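Local coordinates for 1-deoxy-D-xylulose 5-phosphate reductoisomerase (Moraxella catarrhalis, PDB 4ZQG), which catalyses the NAD(P)H-dependent rearrangement and reduction of 1-deoxy-D-xylulose 5-phosphate to 2-C-methyl-D-erythritol 4-phosphate in the MEP pathway, and is the target of fosmidomycin, at residues A320-A328 against I360-D369; R330-A338 against I373-F381. All coordinates share one frame; numbering follows the deposited sequence. Where two conformers were deposited one is given.

Contact 1 of 2, residues A320-A328 against I360-D369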
ATOM      1  N   ALA A 320       4.722  21.036  20.079  1.00 72.72           N
ATOM      2  CA  ALA A 320       5.610  20.559  21.127  1.00 70.58           C
ATOM      3  C   ALA A 320       5.182  19.212  21.693  1.00 69.31           C
ATOM      4  O   ALA A 320       6.022  18.383  22.068  1.00 66.69           O
ATOM      5  CB  ALA A 320       5.675  21.587  22.234  1.00 73.17           C
ATOM      6  N   CYS A 321       3.874  18.997  21.748  1.00 68.94           N
ATOM      7  CA  CYS A 321       3.329  17.735  22.190  1.00 69.03           C
ATOM      8  C   CYS A 321       3.989  16.577  21.483  1.00 68.39           C
ATOM      9  O   CYS A 321       4.229  15.533  22.084  1.00 70.13           O
ATOM     10  CB  CYS A 321       1.812  17.712  21.981  1.00 71.58           C
ATOM     11  SG  CYS A 321       0.934  18.470  23.373  1.00 74.92           S
ATOM     12  N   LEU A 322       4.302  16.760  20.202  1.00 68.17           N
ATOM     13  CA  LEU A 322       4.996  15.717  19.417  1.00 65.48           C
ATOM     14  C   LEU A 322       6.495  15.553  19.763  1.00 61.47           C
ATOM     15  O   LEU A 322       6.961  14.426  19.922  1.00 59.64           O
ATOM     16  CB  LEU A 322       4.790  15.985  17.935  1.00 66.41           C
ATOM     17  CG  LEU A 322       5.220  14.888  16.990  1.00 66.33           C
ATOM     18  CD1 LEU A 322       4.740  13.496  17.387  1.00 64.62           C
ATOM     19  CD2 LEU A 322       4.702  15.287  15.627  1.00 67.93           C
ATOM     20  N   LYS A 323       7.227  16.651  19.930  1.00 59.66           N
ATOM     21  CA  LYS A 323       8.576  16.571  20.531  1.00 59.82           C
ATOM     22  C   LYS A 323       8.513  15.761  21.830  1.00 59.73           C
ATOM     23  O   LYS A 323       9.303  14.845  22.046  1.00 58.04           O
ATOM     24  CB  LYS A 323       9.131  17.963  20.839  1.00 61.73           C
ATOM     25  CG  LYS A 323      10.336  18.432  20.067  1.00 63.89           C
ATOM     26  CD  LYS A 323      10.488  19.977  20.082  1.00 66.43           C
ATOM     27  CE  LYS A 323      10.666  20.619  21.469  1.00 66.72           C
ATOM     28  N   LEU A 324       7.535  16.100  22.700  1.00 60.06           N
ATOM     29  CA  LEU A 324       7.521  15.587  24.067  1.00 58.63           C
ATOM     30  C   LEU A 324       7.147  14.122  24.081  1.00 56.37           C
ATOM     31  O   LEU A 324       7.609  13.360  24.925  1.00 55.08           O
ATOM     32  CB  LEU A 324       6.599  16.417  24.938  1.00 60.33           C
ATOM     33  CG  LEU A 324       6.938  17.923  25.015  1.00 61.93           C
ATOM     34  CD1 LEU A 324       5.796  18.742  25.586  1.00 62.35           C
ATOM     35  CD2 LEU A 324       8.181  18.163  25.836  1.00 63.02           C
ATOM     36  N   ALA A 325       6.355  13.698  23.111  1.00 54.98           N
ATOM     37  CA  ALA A 325       6.013  12.286  23.039  1.00 56.10           C
ATOM     38  C   ALA A 325       7.159  11.418  22.605  1.00 55.90           C
ATOM     39  O   ALA A 325       7.297  10.263  23.064  1.00 54.42           O
ATOM     40  CB  ALA A 325       4.847  12.082  22.104  1.00 57.61           C
ATOM     41  N   ARG A 326       7.978  11.958  21.704  1.00 57.16           N
ATOM     42  CA  ARG A 326       9.136  11.214  21.250  1.00 58.27           C
ATOM     43  C   ARG A 326      10.100  11.081  22.410  1.00 59.22           C
ATOM     44  O   ARG A 326      10.516   9.988  22.754  1.00 57.88           O
ATOM     45  CB  ARG A 326       9.784  11.851  20.020  1.00 59.35           C
ATOM     46  CG  ARG A 326      10.703  10.874  19.288  1.00 59.90           C
ATOM     47  CD  ARG A 326      11.295  11.465  18.018  1.00 58.83           C
ATOM     48  NE  ARG A 326      10.287  11.628  16.994  1.00 57.70           N
ATOM     49  CZ  ARG A 326       9.833  10.647  16.226  1.00 57.75           C
ATOM     50  NH1 ARG A 326       8.888  10.912  15.306  1.00 58.91           N
ATOM     51  NH2 ARG A 326      10.299   9.408  16.371  1.00 56.06           N
ATOM     52  N   TYR A 327      10.392  12.207  23.049  1.00 62.56           N
ATOM     53  CA  TYR A 327      11.199  12.233  24.249  1.00 65.54           C
ATOM     54  C   TYR A 327      10.714  11.191  25.225  1.00 64.00           C
ATOM     55  O   TYR A 327      11.496  10.418  25.755  1.00 66.31           O
ATOM     56  CB  TYR A 327      11.172  13.625  24.847  1.00 70.73           C
ATOM     57  CG  TYR A 327      11.822  13.748  26.214  1.00 80.81           C
ATOM     58  CD1 TYR A 327      13.096  13.219  26.468  1.00 84.94           C
ATOM     59  CD2 TYR A 327      11.164  14.422  27.262  1.00 85.26           C
ATOM     60  CE1 TYR A 327      13.683  13.351  27.727  1.00 90.50           C
ATOM     61  CE2 TYR A 327      11.747  14.563  28.506  1.00 88.73           C
ATOM     62  CZ  TYR A 327      13.000  14.026  28.740  1.00 91.75           C
ATOM     63  OH  TYR A 327      13.560  14.179  29.996  1.00 98.65           O
ATOM     64  N   ALA A 328       9.407  11.117  25.430  1.00 63.11           N
ATOM     65  CA  ALA A 328       8.858  10.164  26.388  1.00 62.15           C
ATOM     66  C   ALA A 328       9.013   8.745  25.881  1.00 60.63           C
ATOM     67  O   ALA A 328       9.371   7.853  26.633  1.00 59.90           O
ATOM     68  CB  ALA A 328       7.402  10.487  26.693  1.00 62.86           C
ATOM     69  N   ILE A 360      -1.565  23.036  27.154  1.00 76.95           N
ATOM     70  CA  ILE A 360      -1.429  21.586  27.224  1.00 75.29           C
ATOM     71  C   ILE A 360       0.041  21.171  27.116  1.00 77.71           C
ATOM     72  O   ILE A 360       0.470  20.223  27.770  1.00 77.03           O
ATOM     73  CB  ILE A 360      -2.304  20.859  26.169  1.00 73.82           C
ATOM     74  CG1 ILE A 360      -3.792  21.103  26.500  1.00 73.43           C
ATOM     75  CG2 ILE A 360      -1.977  19.356  26.109  1.00 72.01           C
ATOM     76  CD1 ILE A 360      -4.802  20.384  25.643  1.00 70.87           C
ATOM     77  N   ALA A 361       0.816  21.889  26.310  1.00 79.95           N
ATOM     78  CA  ALA A 361       2.227  21.557  26.138  1.00 81.79           C
ATOM     79  C   ALA A 361       3.024  21.804  27.415  1.00 81.64           C
ATOM     80  O   ALA A 361       3.846  20.968  27.817  1.00 83.08           O
ATOM     81  CB  ALA A 361       2.825  22.347  24.978  1.00 83.07           C
ATOM     82  N   VAL A 362       2.763  22.948  28.041  1.00 80.55           N
ATOM     83  CA  VAL A 362       3.487  23.397  29.238  1.00 80.79           C
ATOM     84  C   VAL A 362       3.321  22.429  30.402  1.00 77.11           C
ATOM     85  O   VAL A 362       4.265  22.097  31.085  1.00 78.29           O
ATOM     86  CB  VAL A 362       2.991  24.777  29.718  1.00 83.36           C
ATOM     87  CG1 VAL A 362       3.985  25.377  30.698  1.00 85.08           C
ATOM     88  CG2 VAL A 362       2.766  25.719  28.535  1.00 84.75           C
ATOM     89  N   ILE A 363       2.097  21.998  30.611  1.00 76.36           N
ATOM     90  CA  ILE A 363       1.734  21.133  31.724  1.00 76.71           C
ATOM     91  C   ILE A 363       2.413  19.796  31.582  1.00 75.09           C
ATOM     92  O   ILE A 363       2.897  19.240  32.574  1.00 77.58           O
ATOM     93  CB  ILE A 363       0.191  20.895  31.777  1.00 75.68           C
ATOM     94  CG1 ILE A 363      -0.553  22.190  32.110  1.00 77.69           C
ATOM     95  CG2 ILE A 363      -0.181  19.768  32.746  1.00 74.45           C
ATOM     96  CD1 ILE A 363       0.028  22.958  33.288  1.00 81.16           C
ATOM     97  N   VAL A 364       2.417  19.283  30.356  1.00 72.73           N
ATOM     98  CA  VAL A 364       2.994  17.975  30.056  1.00 72.40           C
ATOM     99  C   VAL A 364       4.529  17.958  30.173  1.00 70.24           C
ATOM    100  O   VAL A 364       5.093  16.976  30.647  1.00 69.49           O
ATOM    101  CB  VAL A 364       2.572  17.462  28.655  1.00 72.90           C
ATOM    102  CG1 VAL A 364       3.216  16.120  28.345  1.00 72.04           C
ATOM    103  CG2 VAL A 364       1.054  17.302  28.578  1.00 73.93           C
ATOM    104  N   LYS A 365       5.197  19.027  29.768  1.00 68.05           N
ATOM    105  CA  LYS A 365       6.635  19.073  29.924  1.00 68.98           C
ATOM    106  C   LYS A 365       6.946  19.133  31.393  1.00 70.49           C
ATOM    107  O   LYS A 365       7.754  18.332  31.920  1.00 70.10           O
ATOM    108  CB  LYS A 365       7.226  20.289  29.230  1.00 69.86           C
ATOM    109  CG  LYS A 365       8.742  20.282  29.206  1.00 71.87           C
ATOM    110  CD  LYS A 365       9.347  21.585  28.659  1.00 74.79           C
ATOM    111  CE  LYS A 365      10.848  21.425  28.405  1.00 77.26           C
ATOM    112  NZ  LYS A 365      11.531  22.700  28.044  1.00 79.73           N
ATOM    113  N   ALA A 366       6.268  20.062  32.069  1.00 70.81           N
ATOM    114  CA  ALA A 366       6.531  20.309  33.475  1.00 71.66           C
ATOM    115  C   ALA A 366       6.409  19.001  34.214  1.00 70.28           C
ATOM    116  O   ALA A 366       7.220  18.693  35.082  1.00 70.56           O
ATOM    117  CB  ALA A 366       5.587  21.355  34.044  1.00 72.11           C
ATOM    118  N   CYS A 367       5.424  18.212  33.823  1.00 69.52           N
ATOM    119  CA  CYS A 367       5.285  16.862  34.355  1.00 70.84           C
ATOM    120  C   CYS A 367       6.396  15.851  33.939  1.00 70.37           C
ATOM    121  O   CYS A 367       6.818  15.020  34.752  1.00 71.08           O
ATOM    122  CB  CYS A 367       3.916  16.308  33.989  1.00 70.19           C
ATOM    123  SG  CYS A 367       2.609  17.033  34.994  1.00 73.21           S
ATOM    124  N   LEU A 368       6.864  15.897  32.694  1.00 67.88           N
ATOM    125  CA  LEU A 368       7.894  14.965  32.302  1.00 66.68           C
ATOM    126  C   LEU A 368       9.164  15.286  33.081  1.00 68.57           C
ATOM    127  O   LEU A 368       9.823  14.362  33.570  1.00 66.76           O
ATOM    128  CB  LEU A 368       8.146  14.987  30.796  1.00 65.08           C
ATOM    129  CG  LEU A 368       7.111  14.238  29.969  1.00 63.57           C
ATOM    130  CD1 LEU A 368       7.049  14.788  28.565  1.00 62.96           C
ATOM    131  CD2 LEU A 368       7.384  12.747  29.960  1.00 63.58           C
ATOM    132  N   ASP A 369       9.456  16.586  33.221  1.00 70.13           N
ATOM    133  CA  ASP A 369      10.674  17.057  33.872  1.00 73.21           C
ATOM    134  C   ASP A 369      10.585  17.217  35.388  1.00 75.10           C
ATOM    135  O   ASP A 369      11.545  17.631  36.014  1.00 76.15           O
ATOM    136  CB  ASP A 369      11.142  18.371  33.238  1.00 75.57           C
ATOM    137  CG  ASP A 369      11.619  18.192  31.797  1.00 76.36           C
ATOM    138  OD1 ASP A 369      11.805  19.221  31.117  1.00 77.78           O
ATOM    139  OD2 ASP A 369      11.798  17.030  31.338  1.00 77.60           O
TER
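L324 lies at the middle of this helix pair, and each part of its side chain meets a different residue of 360-369. Its CD1 rests on the backbone oxygen of A361, 3.7 Å from that O. CD2 turns to the aliphatic stem of K365, which it crosses at about a right angle, CD2 lying 4.0 Å from CG. Its CB meets CD1 of L368. L368, one turn beyond K365's neighbour V364, also divides its branches: CD1 takes L324, while CD2 packs 4.0 Å from CB of A328. Alanine suits that place because a single methyl leaves room for the branched leucine.

Towards the N-terminal ends the helices converge, with the CA atoms of C321 and A361 5.6 Å apart. The small A320, C321 and A361 permit this, and the two alanine methyls meet CB to CB at 4.0 Å. Separately, C321 sets SG against CG2 of I360. At the other end Y327, with CG anti to the backbone N (chi1 172°), brings its ring alongside the last turn of 360-368. D369 OD2 approaches the ring edge near its plane, 3.6 Å from Y327 OH, and the carboxylate is turned 71° from the ring.

Beyond this first shell, I360 and C321 both reach T228 of helix 220-228, and V364, C367 and L368 lean on helix 333-351.

The short segments run nearly parallel, inclined by 20° with axes 9.6 Å apart: a helix pair within the helical C-terminal domain of the reductoisomerase, away from the active site. Alanine, cysteine, isoleucine and leucine contacts make the join mainly apolar. The carbonyl oxygens under the leucine methyls already accept bonds within their own helices, A361 O from K365 N and L324 O from A328 N.

Contact 2 of 2, residues R330-A338 against I373-F381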
ATOM      1  N   ARG A 330      11.351   7.505  24.165  0.50 60.88           N
ATOM      2  CA  ARG A 330      12.727   7.130  24.465  0.50 62.87           C
ATOM      3  C   ARG A 330      12.940   6.848  25.950  0.50 64.06           C
ATOM      4  O   ARG A 330      13.720   5.957  26.303  0.50 64.99           O
ATOM      5  CB  ARG A 330      13.696   8.231  24.018  0.50 63.92           C
ATOM      6  CG  ARG A 330      14.048   8.177  22.548  0.50 64.35           C
ATOM      7  CD  ARG A 330      14.219   9.563  21.933  0.50 65.14           C
ATOM      8  NE  ARG A 330      15.619   9.949  21.775  0.50 66.44           N
ATOM      9  CZ  ARG A 330      16.046  10.829  20.877  0.50 65.93           C
ATOM     10  NH1 ARG A 330      15.182  11.407  20.061  0.50 65.11           N
ATOM     11  NH2 ARG A 330      17.334  11.140  20.804  0.50 65.36           N
ATOM     12  N   LEU A 331      12.267   7.609  26.817  1.00 63.99           N
ATOM     13  CA  LEU A 331      12.413   7.415  28.267  1.00 63.95           C
ATOM     14  C   LEU A 331      11.811   6.109  28.742  1.00 62.49           C
ATOM     15  O   LEU A 331      12.268   5.571  29.698  1.00 64.76           O
ATOM     16  CB  LEU A 331      11.863   8.585  29.070  1.00 63.73           C
ATOM     17  CG  LEU A 331      12.636   9.918  29.094  1.00 65.10           C
ATOM     18  CD1 LEU A 331      12.758  10.430  30.499  1.00 67.17           C
ATOM     19  CD2 LEU A 331      14.046   9.872  28.555  1.00 66.14           C
ATOM     20  N   GLY A 332      10.829   5.567  28.047  1.00 61.53           N
ATOM     21  CA  GLY A 332      10.231   4.292  28.450  1.00 60.84           C
ATOM     22  C   GLY A 332       8.874   4.507  29.071  1.00 61.51           C
ATOM     23  O   GLY A 332       8.322   5.628  29.035  1.00 59.80           O
ATOM     24  N   THR A 333       8.338   3.447  29.668  1.00 62.49           N
ATOM     25  CA  THR A 333       6.926   3.437  30.043  1.00 63.82           C
ATOM     26  C   THR A 333       6.523   4.457  31.137  1.00 62.41           C
ATOM     27  O   THR A 333       5.541   5.144  31.009  1.00 62.85           O
ATOM     28  CB  THR A 333       6.472   2.025  30.414  1.00 66.81           C
ATOM     29  OG1 THR A 333       6.436   1.225  29.220  1.00 69.28           O
ATOM     30  CG2 THR A 333       5.060   2.066  31.036  1.00 67.39           C
ATOM     31  N   GLY A 334       7.277   4.567  32.199  1.00 61.02           N
ATOM     32  CA  GLY A 334       7.051   5.629  33.140  1.00 60.32           C
ATOM     33  C   GLY A 334       6.823   6.983  32.519  1.00 59.50           C
ATOM     34  O   GLY A 334       5.894   7.671  32.863  1.00 61.48           O
ATOM     35  N   ALA A 335       7.656   7.403  31.596  1.00 60.34           N
ATOM     36  CA  ALA A 335       7.502   8.742  31.020  1.00 59.32           C
ATOM     37  C   ALA A 335       6.307   8.834  30.116  1.00 57.92           C
ATOM     38  O   ALA A 335       5.815   9.918  29.867  1.00 56.80           O
ATOM     39  CB  ALA A 335       8.734   9.134  30.242  1.00 59.25           C
ATOM     40  N   CYS A 336       5.901   7.705  29.566  1.00 58.64           N
ATOM     41  CA  CYS A 336       4.726   7.649  28.695  1.00 59.60           C
ATOM     42  C   CYS A 336       3.426   7.810  29.460  1.00 59.73           C
ATOM     43  O   CYS A 336       2.484   8.440  28.972  1.00 59.66           O
ATOM     44  CB  CYS A 336       4.722   6.360  27.893  1.00 60.20           C
ATOM     45  SG  CYS A 336       6.023   6.422  26.645  1.00 61.23           S
ATOM     46  N   ILE A 337       3.423   7.263  30.673  1.00 60.20           N
ATOM     47  CA  ILE A 337       2.368   7.451  31.642  1.00 59.09           C
ATOM     48  C   ILE A 337       2.343   8.897  32.092  1.00 60.62           C
ATOM     49  O   ILE A 337       1.337   9.576  31.980  1.00 60.84           O
ATOM     50  CB  ILE A 337       2.560   6.493  32.810  1.00 58.88           C
ATOM     51  CG1 ILE A 337       2.275   5.091  32.308  1.00 58.35           C
ATOM     52  CG2 ILE A 337       1.659   6.880  33.988  1.00 58.92           C
ATOM     53  CD1 ILE A 337       2.730   4.012  33.246  1.00 60.26           C
ATOM     54  N   ALA A 338       3.463   9.392  32.572  1.00 62.09           N
ATOM     55  CA  ALA A 338       3.542  10.805  32.867  1.00 62.85           C
ATOM     56  C   ALA A 338       2.938  11.538  31.694  1.00 61.61           C
ATOM     57  O   ALA A 338       2.108  12.384  31.888  1.00 63.47           O
ATOM     58  CB  ALA A 338       4.984  11.242  33.092  1.00 63.60           C
ATOM     59  N   ILE A 373       7.916  12.920  39.643  1.00 69.38           N
ATOM     60  CA  ILE A 373       7.461  11.990  38.642  1.00 68.32           C
ATOM     61  C   ILE A 373       8.664  11.135  38.188  1.00 68.63           C
ATOM     62  O   ILE A 373       8.612   9.906  38.208  1.00 66.44           O
ATOM     63  CB  ILE A 373       6.757  12.753  37.495  1.00 67.37           C
ATOM     64  CG1 ILE A 373       5.380  13.199  37.990  1.00 67.76           C
ATOM     65  CG2 ILE A 373       6.607  11.894  36.249  1.00 65.00           C
ATOM     66  CD1 ILE A 373       4.759  14.344  37.222  1.00 67.56           C
ATOM     67  N   ALA A 374       9.767  11.789  37.848  1.00 70.27           N
ATOM     68  CA  ALA A 374      10.952  11.068  37.355  1.00 72.49           C
ATOM     69  C   ALA A 374      11.493   9.932  38.252  1.00 73.18           C
ATOM     70  O   ALA A 374      12.160   9.020  37.752  1.00 72.36           O
ATOM     71  CB  ALA A 374      12.059  12.054  37.013  1.00 73.40           C
ATOM     72  N   GLN A 375      11.211   9.960  39.553  1.00 74.57           N
ATOM     73  CA  GLN A 375      11.620   8.846  40.421  1.00 76.04           C
ATOM     74  C   GLN A 375      11.121   7.496  39.930  1.00 75.75           C
ATOM     75  O   GLN A 375      11.764   6.482  40.193  1.00 74.40           O
ATOM     76  CB  GLN A 375      11.173   8.991  41.890  1.00 77.54           C
ATOM     77  CG  GLN A 375      10.862  10.398  42.386  1.00 80.19           C
ATOM     78  CD  GLN A 375      10.414  10.495  43.863  1.00 82.41           C
ATOM     79  OE1 GLN A 375      11.034  11.194  44.665  1.00 87.18           O
ATOM     80  NE2 GLN A 375       9.331   9.826  44.210  1.00 79.82           N
ATOM     81  N   ASP A 376       9.965   7.472  39.269  1.00 75.88           N
ATOM     82  CA  ASP A 376       9.298   6.201  38.962  1.00 76.19           C
ATOM     83  C   ASP A 376       9.592   5.734  37.541  1.00 74.38           C
ATOM     84  O   ASP A 376       9.201   4.627  37.139  1.00 74.32           O
ATOM     85  CB  ASP A 376       7.784   6.311  39.205  1.00 76.82           C
ATOM     86  CG  ASP A 376       7.435   6.586  40.663  1.00 80.20           C
ATOM     87  OD1 ASP A 376       7.959   5.897  41.563  1.00 82.65           O
ATOM     88  OD2 ASP A 376       6.614   7.493  40.925  1.00 84.01           O
ATOM     89  N   TYR A 377      10.300   6.559  36.785  1.00 72.79           N
ATOM     90  CA  TYR A 377      10.674   6.172  35.435  1.00 72.34           C
ATOM     91  C   TYR A 377      11.418   4.847  35.327  1.00 76.25           C
ATOM     92  O   TYR A 377      11.228   4.139  34.332  1.00 80.80           O
ATOM     93  CB  TYR A 377      11.503   7.257  34.767  1.00 67.85           C
ATOM     94  CG  TYR A 377      10.723   8.489  34.416  1.00 64.89           C
ATOM     95  CD1 TYR A 377       9.340   8.565  34.575  1.00 62.38           C
ATOM     96  CD2 TYR A 377      11.363   9.568  33.890  1.00 64.27           C
ATOM     97  CE1 TYR A 377       8.652   9.698  34.220  1.00 60.84           C
ATOM     98  CE2 TYR A 377      10.679  10.701  33.528  1.00 63.56           C
ATOM     99  CZ  TYR A 377       9.317  10.763  33.702  1.00 61.44           C
ATOM    100  OH  TYR A 377       8.691  11.925  33.334  1.00 60.14           O
ATOM    101  N   SER A 378      12.208   4.489  36.338  1.00 78.89           N
ATOM    102  CA  SER A 378      13.037   3.285  36.267  1.00 83.02           C
ATOM    103  C   SER A 378      12.347   2.042  36.819  1.00 82.99           C
ATOM    104  O   SER A 378      13.006   1.032  37.082  1.00 87.36           O
ATOM    105  CB  SER A 378      14.336   3.492  37.039  1.00 85.50           C
ATOM    106  OG  SER A 378      14.058   3.625  38.429  1.00 86.97           O
ATOM    107  N   GLN A 379      11.033   2.083  36.957  1.00 80.61           N
ATOM    108  CA  GLN A 379      10.321   0.928  37.486  1.00 79.55           C
ATOM    109  C   GLN A 379       9.961  -0.124  36.432  1.00 75.19           C
ATOM    110  O   GLN A 379      10.013   0.132  35.230  1.00 69.63           O
ATOM    111  CB  GLN A 379       9.080   1.370  38.262  1.00 78.77           C
ATOM    112  CG  GLN A 379       9.007   0.645  39.584  1.00 81.39           C
ATOM    113  CD  GLN A 379       7.951   1.190  40.504  1.00 85.91           C
ATOM    114  OE1 GLN A 379       7.366   2.260  40.256  1.00 86.19           O
ATOM    115  NE2 GLN A 379       7.681   0.447  41.581  1.00 89.34           N
ATOM    116  N   ASP A 380       9.624  -1.315  36.916  1.00 76.63           N
ATOM    117  CA  ASP A 380       9.222  -2.415  36.060  1.00 78.46           C
ATOM    118  C   ASP A 380       7.699  -2.422  35.915  1.00 77.01           C
ATOM    119  O   ASP A 380       6.986  -3.196  36.551  1.00 75.78           O
ATOM    120  CB  ASP A 380       9.699  -3.759  36.611  1.00 83.10           C
ATOM    121  CG  ASP A 380       9.582  -4.888  35.576  1.00 87.08           C
ATOM    122  OD1 ASP A 380       9.386  -4.591  34.367  1.00 85.18           O
ATOM    123  OD2 ASP A 380       9.687  -6.074  35.979  1.00 93.70           O
ATOM    124  N   PHE A 381       7.230  -1.547  35.036  1.00 74.79           N
ATOM    125  CA  PHE A 381       5.836  -1.415  34.714  1.00 70.98           C
ATOM    126  C   PHE A 381       5.327  -2.615  33.945  1.00 70.78           C
ATOM    127  O   PHE A 381       4.141  -2.693  33.669  1.00 71.87           O
ATOM    128  CB  PHE A 381       5.617  -0.145  33.908  1.00 67.75           C
ATOM    129  CG  PHE A 381       5.841   1.109  34.696  1.00 67.75           C
ATOM    130  CD1 PHE A 381       4.918   1.506  35.667  1.00 68.90           C
ATOM    131  CD2 PHE A 381       6.952   1.913  34.469  1.00 66.34           C
ATOM    132  CE1 PHE A 381       5.125   2.671  36.413  1.00 68.70           C
ATOM    133  CE2 PHE A 381       7.156   3.084  35.183  1.00 66.73           C
ATOM    134  CZ  PHE A 381       6.238   3.467  36.164  1.00 68.37           C
TER
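The Y377 ring lies against the first turn of helix 333-351, with A335 over one face and A374 of its own segment over the other. CG beside the backbone N (chi1 -71°) swings the ring back to A374, which the type I turn A374-Y377 brings near. The methyl of A335 makes a CH-pi contact, CB standing 4.0 Å from the ring centroid and 18° off the normal. L331 crosses the ring obliquely, its CD1 3.7 Å from CE2, whereas CB of A338 comes to the edge near the ring plane and also meets CG2 of I373.

I337 CD1 lies over one face of the F381 ring, Q379 CB over the opposite one. The T333 and F381 side chains lie alongside, pointing opposite ways, T333 CG2 3.7 Å from F381 CB. G334 has no CB to run into Y377 CA, so its CA comes within 4.3 Å of that atom and 3.3 Å of F381 CE2. G332 breaks the helices at phi 105°, where a CB would press on the preceding carbonyl oxygen.

T333 OG1 is hydrogen-bonded to D137 OD2. The contact joins the end of helix 320-331 and the start of 333-351 to helix 371-374 and the turns after it, between helices 130-146 and 387-409.

In the fold
Contacts 1 and 2 lie 13 Å apart, centre to centre, in the helical C-terminal region, and their segments alternate along the chain. Helix 320-331 serves both, and the short link from helix 359-368 to helix 371-374 joins their second segments. L368 ties them most directly: its carbonyl O is 2.7 Å from Y377 OH, a probable hydrogen bond that gives the tyrosine's polar end a partner, while its side chain also packs on A335. Neither contact builds the active site. In contact 1 the side chain of C321 is about 11 Å from bound fosmidomycin, and that of I360 about 14 Å from NAD. In contact 2 the T333 side chain is about 4 Å from NHE, probably from the crystallisation liquor.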